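Histidine kinase (Caulobacter vibrioides, PDB 6TNE) is the receiver domain of the hybrid histidine kinase CckA and probably takes part in phosphoryl transfer. Local coordinates at residues 3-8 with 18-23; 35-40 with 69-74. One frame throughout, in Å; residues are numbered along the deposited sequence.

How the interactions relate
The two contacts lie within one receiver domain and on different faces of its parallel sheet. Their centres are about 16 Å apart. Strand 2-6 links them. Ile3 and Phe5 point to helix 10-21 in interaction 1, while Leu4 and Val6 point to the other face, toward helix 33-42 of interaction 2. There Val6 CG2 meets Ala36 CB at 3.6 Å, and Leu4 CD1 meets Ile39 CG2 at 3.8 Å. Glu7 and Asp8, at the end of segment 3-8, stand close to Asp53, consistent with the acidic phosphorylation site of receiver domains. The touching side chains of both contacts belong to the framework of the fold and not to that cluster.

Interaction 1 (3-8 with 18-23); sequences ILFVED and RLLRAR
Leu20, which meets Ile3 and Phe5 with its side chain, accepts a backbone hydrogen bond at its carbonyl: Arg23 N lies 3.0 Å from Leu20 O. This bond reaches back three residues, near the end of segment 18-23. The side chain of the same Arg23 folds back over the last turn. Arg23 NH1 donates to Leu19 O at 3.2 Å. The acceptor lies in the guanidinium plane, but the donor sits well above the plane of the Leu19 carbonyl.

Across the contact everything is apolar. The CD2 methyl of Leu20 does most of the touching. It comes to the edge of the Phe5 ring, near the ring plane, with Leu20 CD2 4.0 Å from Phe5 CE2 and about as far from Phe5 CD2. Leu20 CD2 is also 4.1 Å from Ile3 CD1. The Leu20 side chain crosses those of Ile3 and Phe5 at about a right angle. Leu20 CD1 nearly eclipses its own CA (chi2 -6°), an unusual shape for a leucine, so the exact placing of its methyls is less certain.

Ile3 and Phe5 are two residues apart on strand 2-6, and their side chains leave on the same face. Helix 10-21 packs there as the helix of a right-handed beta-alpha-beta crossover to strand 26-30, the first such unit of the CheY-like fold. Phe5 also touches Ala16 of that helix, and Ile3 reaches Val114 of helix 107-118. With CG anti to the backbone N (chi1 -161°), the Phe5 ring also has Glu7 CB at its edge.

Beyond the strand, Glu7 OE1 forms a salt bridge with Lys103, and Glu7 OE2 accepts from Glu9 N. Glu7 OE2 and Asp8 OD1 stand 3.1 Å apart, both near Asp53, as in the acidic pocket of receiver domains.

Interaction 2 (35-40 with 69-74); sequences EALIIA and RGYLGT
This is an apolar helix-to-helix contact between Leu37 and Ala40 of helix 33-42 and Tyr71, near the end of helix 61-72. It is partly buried and has no hydrogen bond across it. The backbones come close at Ala40 and Tyr71, with CA atoms 5.8 Å apart. The small Ala40 side chain is consistent with so close an approach. Ala40 CB points toward the other helix and lies 4.1 Å from Tyr71 CB.

Tyr71 CB also rests 3.5 Å from Ala40 O. With CG anti to the carbonyl carbon (chi1 -56°), the ring turns its CD2-CE2 edge to Leu37, one turn before Ala40. Leu37 CD1 meets the ring at this edge, near the ring plane, 3.8 Å from Tyr71 CE2. Leu37 also touches Lys67 and Ala68, earlier on helix 61-72.

Around Tyr71 the helix is kinked: the backbone N atoms of Gly70 and Tyr71 make no bond to the preceding turn. The Tyr71 backbone is hydrogen-bonded to Gly45, in the loop after helix 33-42. The chain then leaves the helix at Gly73, which has positive phi.

Helices 33-42 and 61-72 lie side by side on one face of the parallel sheet, with helices 10-21 and 107-118 on the other, as in the CheY-like receiver fold.

Interaction 1 (3-8 with 18-23)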
loop_
_atom_site.group_PDB
_atom_site.type_symbol
_atom_site.label_atom_id
_atom_site.label_comp_id
_atom_site.label_asym_id
_atom_site.label_seq_id
_atom_site.Cartn_x
_atom_site.Cartn_y
_atom_site.Cartn_z
ATOM N N ILE A 3 -2.920 4.484 -5.616
ATOM C CA ILE A 3 -2.207 3.705 -4.608
ATOM C C ILE A 3 -3.216 3.327 -3.543
ATOM O O ILE A 3 -3.898 4.201 -3.013
ATOM C CB ILE A 3 -1.064 4.526 -3.983
ATOM C CG1 ILE A 3 -0.064 4.949 -5.077
ATOM C CG2 ILE A 3 -0.351 3.708 -2.905
ATOM C CD1 ILE A 3 0.979 5.918 -4.562
ATOM N N LEU A 4 -3.269 2.039 -3.183
ATOM C CA LEU A 4 -4.014 1.606 -2.005
ATOM C C LEU A 4 -2.990 1.511 -0.875
ATOM O O LEU A 4 -2.043 0.727 -0.977
ATOM C CB LEU A 4 -4.695 0.257 -2.295
ATOM C CG LEU A 4 -5.369 -0.430 -1.119
ATOM C CD1 LEU A 4 -6.334 0.461 -0.384
ATOM C CD2 LEU A 4 -6.063 -1.724 -1.642
ATOM N N PHE A 5 -3.178 2.299 0.178
ATOM C CA PHE A 5 -2.207 2.442 1.266
ATOM C C PHE A 5 -2.885 1.947 2.532
ATOM O O PHE A 5 -3.839 2.578 3.018
ATOM C CB PHE A 5 -1.778 3.912 1.401
ATOM C CG PHE A 5 -0.497 4.113 2.151
ATOM C CD1 PHE A 5 -0.288 3.637 3.422
ATOM C CD2 PHE A 5 0.572 4.736 1.531
ATOM C CE1 PHE A 5 0.939 3.814 4.070
ATOM C CE2 PHE A 5 1.801 4.943 2.174
ATOM C CZ PHE A 5 1.991 4.474 3.461
ATOM N N VAL A 6 -2.404 0.836 3.069
ATOM C CA VAL A 6 -3.010 0.142 4.198
ATOM C C VAL A 6 -2.068 0.255 5.384
ATOM O O VAL A 6 -0.944 -0.259 5.350
ATOM C CB VAL A 6 -3.287 -1.321 3.850
ATOM C CG1 VAL A 6 -4.131 -1.966 4.948
ATOM C CG2 VAL A 6 -3.913 -1.452 2.456
ATOM N N GLU A 7 -2.506 0.938 6.442
ATOM C CA GLU A 7 -1.667 1.200 7.608
ATOM C C GLU A 7 -2.614 1.538 8.752
ATOM O O GLU A 7 -3.449 2.431 8.630
ATOM C CB GLU A 7 -0.696 2.347 7.288
ATOM C CG GLU A 7 0.028 2.956 8.480
ATOM C CD GLU A 7 0.854 1.957 9.212
ATOM O OE1 GLU A 7 1.905 1.571 8.701
ATOM O OE2 GLU A 7 0.462 1.508 10.304
ATOM N N ASP A 8 -2.481 0.806 9.866
ATOM C CA ASP A 8 -3.368 1.019 11.006
ATOM C C ASP A 8 -3.026 2.266 11.797
ATOM O O ASP A 8 -3.894 2.783 12.524
ATOM C CB ASP A 8 -3.380 -0.183 11.935
ATOM C CG ASP A 8 -2.028 -0.501 12.460
ATOM O OD1 ASP A 8 -1.119 -0.739 11.661
ATOM O OD2 ASP A 8 -1.879 -0.560 13.700
ATOM N N ARG A 18 -0.769 12.072 2.429
ATOM C CA ARG A 18 -0.789 13.481 2.038
ATOM C C ARG A 18 0.446 13.847 1.219
ATOM O O ARG A 18 0.361 14.615 0.253
ATOM C CB ARG A 18 -0.926 14.354 3.285
ATOM C CG ARG A 18 -2.314 14.257 3.872
ATOM C CD ARG A 18 -2.431 15.036 5.164
ATOM N NE ARG A 18 -2.362 16.472 4.882
ATOM C CZ ARG A 18 -2.296 17.394 5.832
ATOM N NH1 ARG A 18 -2.250 17.023 7.099
ATOM N NH2 ARG A 18 -2.244 18.682 5.506
ATOM N N LEU A 19 1.615 13.311 1.597
ATOM C CA LEU A 19 2.826 13.617 0.853
ATOM C C LEU A 19 2.823 12.974 -0.513
ATOM O O LEU A 19 3.337 13.564 -1.476
ATOM C CB LEU A 19 4.065 13.263 1.657
ATOM C CG LEU A 19 4.217 14.210 2.838
ATOM C CD1 LEU A 19 5.221 13.662 3.850
ATOM C CD2 LEU A 19 4.651 15.602 2.410
ATOM N N LEU A 20 2.191 11.794 -0.643
ATOM C CA LEU A 20 2.068 11.183 -1.956
ATOM C C LEU A 20 1.047 11.952 -2.809
ATOM O O LEU A 20 1.247 12.145 -4.020
ATOM C CB LEU A 20 1.703 9.729 -1.772
ATOM C CG LEU A 20 2.677 8.579 -1.865
ATOM C CD1 LEU A 20 4.137 8.754 -2.302
ATOM C CD2 LEU A 20 2.327 7.403 -0.941
ATOM N N ARG A 21 -0.058 12.401 -2.206
ATOM C CA ARG A 21 -1.013 13.221 -2.971
ATOM C C ARG A 21 -0.367 14.505 -3.487
ATOM O O ARG A 21 -0.720 15.001 -4.568
ATOM C CB ARG A 21 -2.241 13.546 -2.118
ATOM C CG ARG A 21 -3.154 12.389 -1.840
ATOM C CD ARG A 21 -4.429 12.815 -1.055
ATOM N NE ARG A 21 -5.105 11.600 -0.633
ATOM C CZ ARG A 21 -5.176 11.181 0.636
ATOM N NH1 ARG A 21 -4.698 11.942 1.616
ATOM N NH2 ARG A 21 -5.698 9.984 0.889
ATOM N N ALA A 22 0.547 15.084 -2.706
ATOM C CA ALA A 22 1.264 16.289 -3.125
ATOM C C ALA A 22 2.080 16.039 -4.372
ATOM O O ALA A 22 2.420 16.990 -5.087
ATOM C CB ALA A 22 2.203 16.714 -1.997
ATOM N N ARG A 23 2.433 14.791 -4.636
ATOM C CA ARG A 23 3.199 14.397 -5.805
ATOM C C ARG A 23 2.312 13.894 -6.920
ATOM O O ARG A 23 2.821 13.459 -7.963
ATOM C CB ARG A 23 4.215 13.323 -5.443
ATOM C CG ARG A 23 5.270 13.844 -4.515
ATOM C CD ARG A 23 5.986 12.729 -3.824
ATOM N NE ARG A 23 7.270 13.199 -3.348
ATOM C CZ ARG A 23 7.474 13.882 -2.221
ATOM N NH1 ARG A 23 6.460 14.177 -1.390
ATOM N NH2 ARG A 23 8.727 14.261 -1.917
#

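Interaction 2 (35-40 with 69-74)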
loop_
_atom_site.group_PDB
_atom_site.type_symbol
_atom_site.label_atom_id
_atom_site.label_comp_id
_atom_site.label_asym_id
_atom_site.label_seq_id
_atom_site.Cartn_x
_atom_site.Cartn_y
_atom_site.Cartn_z
ATOM N N GLU A 35 -10.933 -3.715 5.457
ATOM C CA GLU A 35 -11.290 -2.536 4.661
ATOM C C GLU A 35 -10.569 -2.533 3.327
ATOM O O GLU A 35 -11.158 -2.258 2.277
ATOM C CB GLU A 35 -10.871 -1.307 5.459
ATOM C CG GLU A 35 -11.138 -0.035 4.739
ATOM C CD GLU A 35 -10.770 1.244 5.516
ATOM O OE1 GLU A 35 -11.126 2.315 5.029
ATOM O OE2 GLU A 35 -10.121 1.203 6.592
ATOM N N ALA A 36 -9.264 -2.849 3.343
ATOM C CA ALA A 36 -8.484 -2.872 2.116
ATOM C C ALA A 36 -9.044 -3.848 1.104
ATOM O O ALA A 36 -9.017 -3.590 -0.098
ATOM C CB ALA A 36 -7.032 -3.163 2.429
ATOM N N LEU A 37 -9.495 -5.018 1.565
ATOM C CA LEU A 37 -10.021 -6.023 0.644
ATOM C C LEU A 37 -11.264 -5.505 -0.067
ATOM O O LEU A 37 -11.450 -5.757 -1.249
ATOM C CB LEU A 37 -10.281 -7.308 1.421
ATOM C CG LEU A 37 -10.629 -8.518 0.587
ATOM C CD1 LEU A 37 -9.568 -8.847 -0.454
ATOM C CD2 LEU A 37 -10.815 -9.687 1.564
ATOM N N ILE A 38 -12.136 -4.786 0.641
ATOM C CA ILE A 38 -13.321 -4.217 -0.001
ATOM C C ILE A 38 -12.925 -3.131 -0.987
ATOM O O ILE A 38 -13.438 -3.080 -2.101
ATOM C CB ILE A 38 -14.273 -3.704 1.089
ATOM C CG1 ILE A 38 -14.861 -4.903 1.818
ATOM C CG2 ILE A 38 -15.357 -2.767 0.511
ATOM C CD1 ILE A 38 -15.623 -4.565 3.037
ATOM N N ILE A 39 -11.952 -2.275 -0.613
ATOM C CA ILE A 39 -11.500 -1.257 -1.544
ATOM C C ILE A 39 -10.912 -1.884 -2.798
ATOM O O ILE A 39 -11.184 -1.457 -3.926
ATOM C CB ILE A 39 -10.486 -0.308 -0.862
ATOM C CG1 ILE A 39 -11.162 0.498 0.238
ATOM C CG2 ILE A 39 -9.868 0.657 -1.873
ATOM C CD1 ILE A 39 -10.172 1.120 1.200
ATOM N N ALA A 40 -10.101 -2.930 -2.614
ATOM C CA ALA A 40 -9.484 -3.601 -3.765
ATOM C C ALA A 40 -10.538 -4.196 -4.678
ATOM O O ALA A 40 -10.452 -4.048 -5.906
ATOM C CB ALA A 40 -8.495 -4.671 -3.284
ATOM N N ARG A 69 -4.821 -10.312 -4.215
ATOM C CA ARG A 69 -3.967 -10.307 -5.392
ATOM C C ARG A 69 -4.762 -10.365 -6.681
ATOM O O ARG A 69 -4.415 -9.668 -7.642
ATOM C CB ARG A 69 -2.992 -11.499 -5.307
ATOM C CG ARG A 69 -1.807 -11.497 -6.265
ATOM C CD ARG A 69 -1.405 -10.096 -6.605
ATOM N NE ARG A 69 0.035 -9.855 -6.562
ATOM C CZ ARG A 69 0.564 -8.765 -7.089
ATOM N NH1 ARG A 69 1.885 -8.547 -7.042
ATOM N NH2 ARG A 69 -0.259 -7.889 -7.653
ATOM N N GLY A 70 -5.826 -11.174 -6.717
ATOM C CA GLY A 70 -6.660 -11.251 -7.920
ATOM C C GLY A 70 -7.271 -9.897 -8.300
ATOM O O GLY A 70 -7.279 -9.502 -9.467
ATOM N N TYR A 71 -7.762 -9.128 -7.298
ATOM C CA TYR A 71 -8.336 -7.812 -7.607
ATOM C C TYR A 71 -7.249 -6.845 -8.037
ATOM O O TYR A 71 -7.511 -5.921 -8.812
ATOM C CB TYR A 71 -9.052 -7.245 -6.372
ATOM C CG TYR A 71 -10.109 -8.144 -5.833
ATOM C CD1 TYR A 71 -11.102 -8.693 -6.670
ATOM C CD2 TYR A 71 -10.145 -8.412 -4.478
ATOM C CE1 TYR A 71 -12.122 -9.492 -6.128
ATOM C CE2 TYR A 71 -11.146 -9.219 -3.933
ATOM C CZ TYR A 71 -12.086 -9.793 -4.789
ATOM O OH TYR A 71 -13.063 -10.583 -4.246
ATOM N N LEU A 72 -6.027 -7.028 -7.495
ATOM C CA LEU A 72 -4.900 -6.167 -7.816
ATOM C C LEU A 72 -4.287 -6.474 -9.179
ATOM O O LEU A 72 -3.562 -5.630 -9.721
ATOM C CB LEU A 72 -3.828 -6.288 -6.726
ATOM C CG LEU A 72 -4.298 -5.795 -5.363
ATOM C CD1 LEU A 72 -3.255 -6.188 -4.316
ATOM C CD2 LEU A 72 -4.430 -4.281 -5.413
ATOM N N GLY A 73 -4.517 -7.652 -9.738
ATOM C CA GLY A 73 -3.920 -7.963 -11.027
ATOM C C GLY A 73 -2.420 -8.028 -10.856
ATOM O O GLY A 73 -1.921 -8.622 -9.906
ATOM N N THR A 74 -1.694 -7.400 -11.779
ATOM C CA THR A 74 -0.240 -7.391 -11.714
ATOM C C THR A 74 0.316 -6.185 -10.962
ATOM O O THR A 74 1.522 -5.916 -11.051
ATOM C CB THR A 74 0.334 -7.454 -13.123
ATOM O OG1 THR A 74 -0.095 -6.290 -13.841
ATOM C CG2 THR A 74 -0.154 -8.725 -13.833
#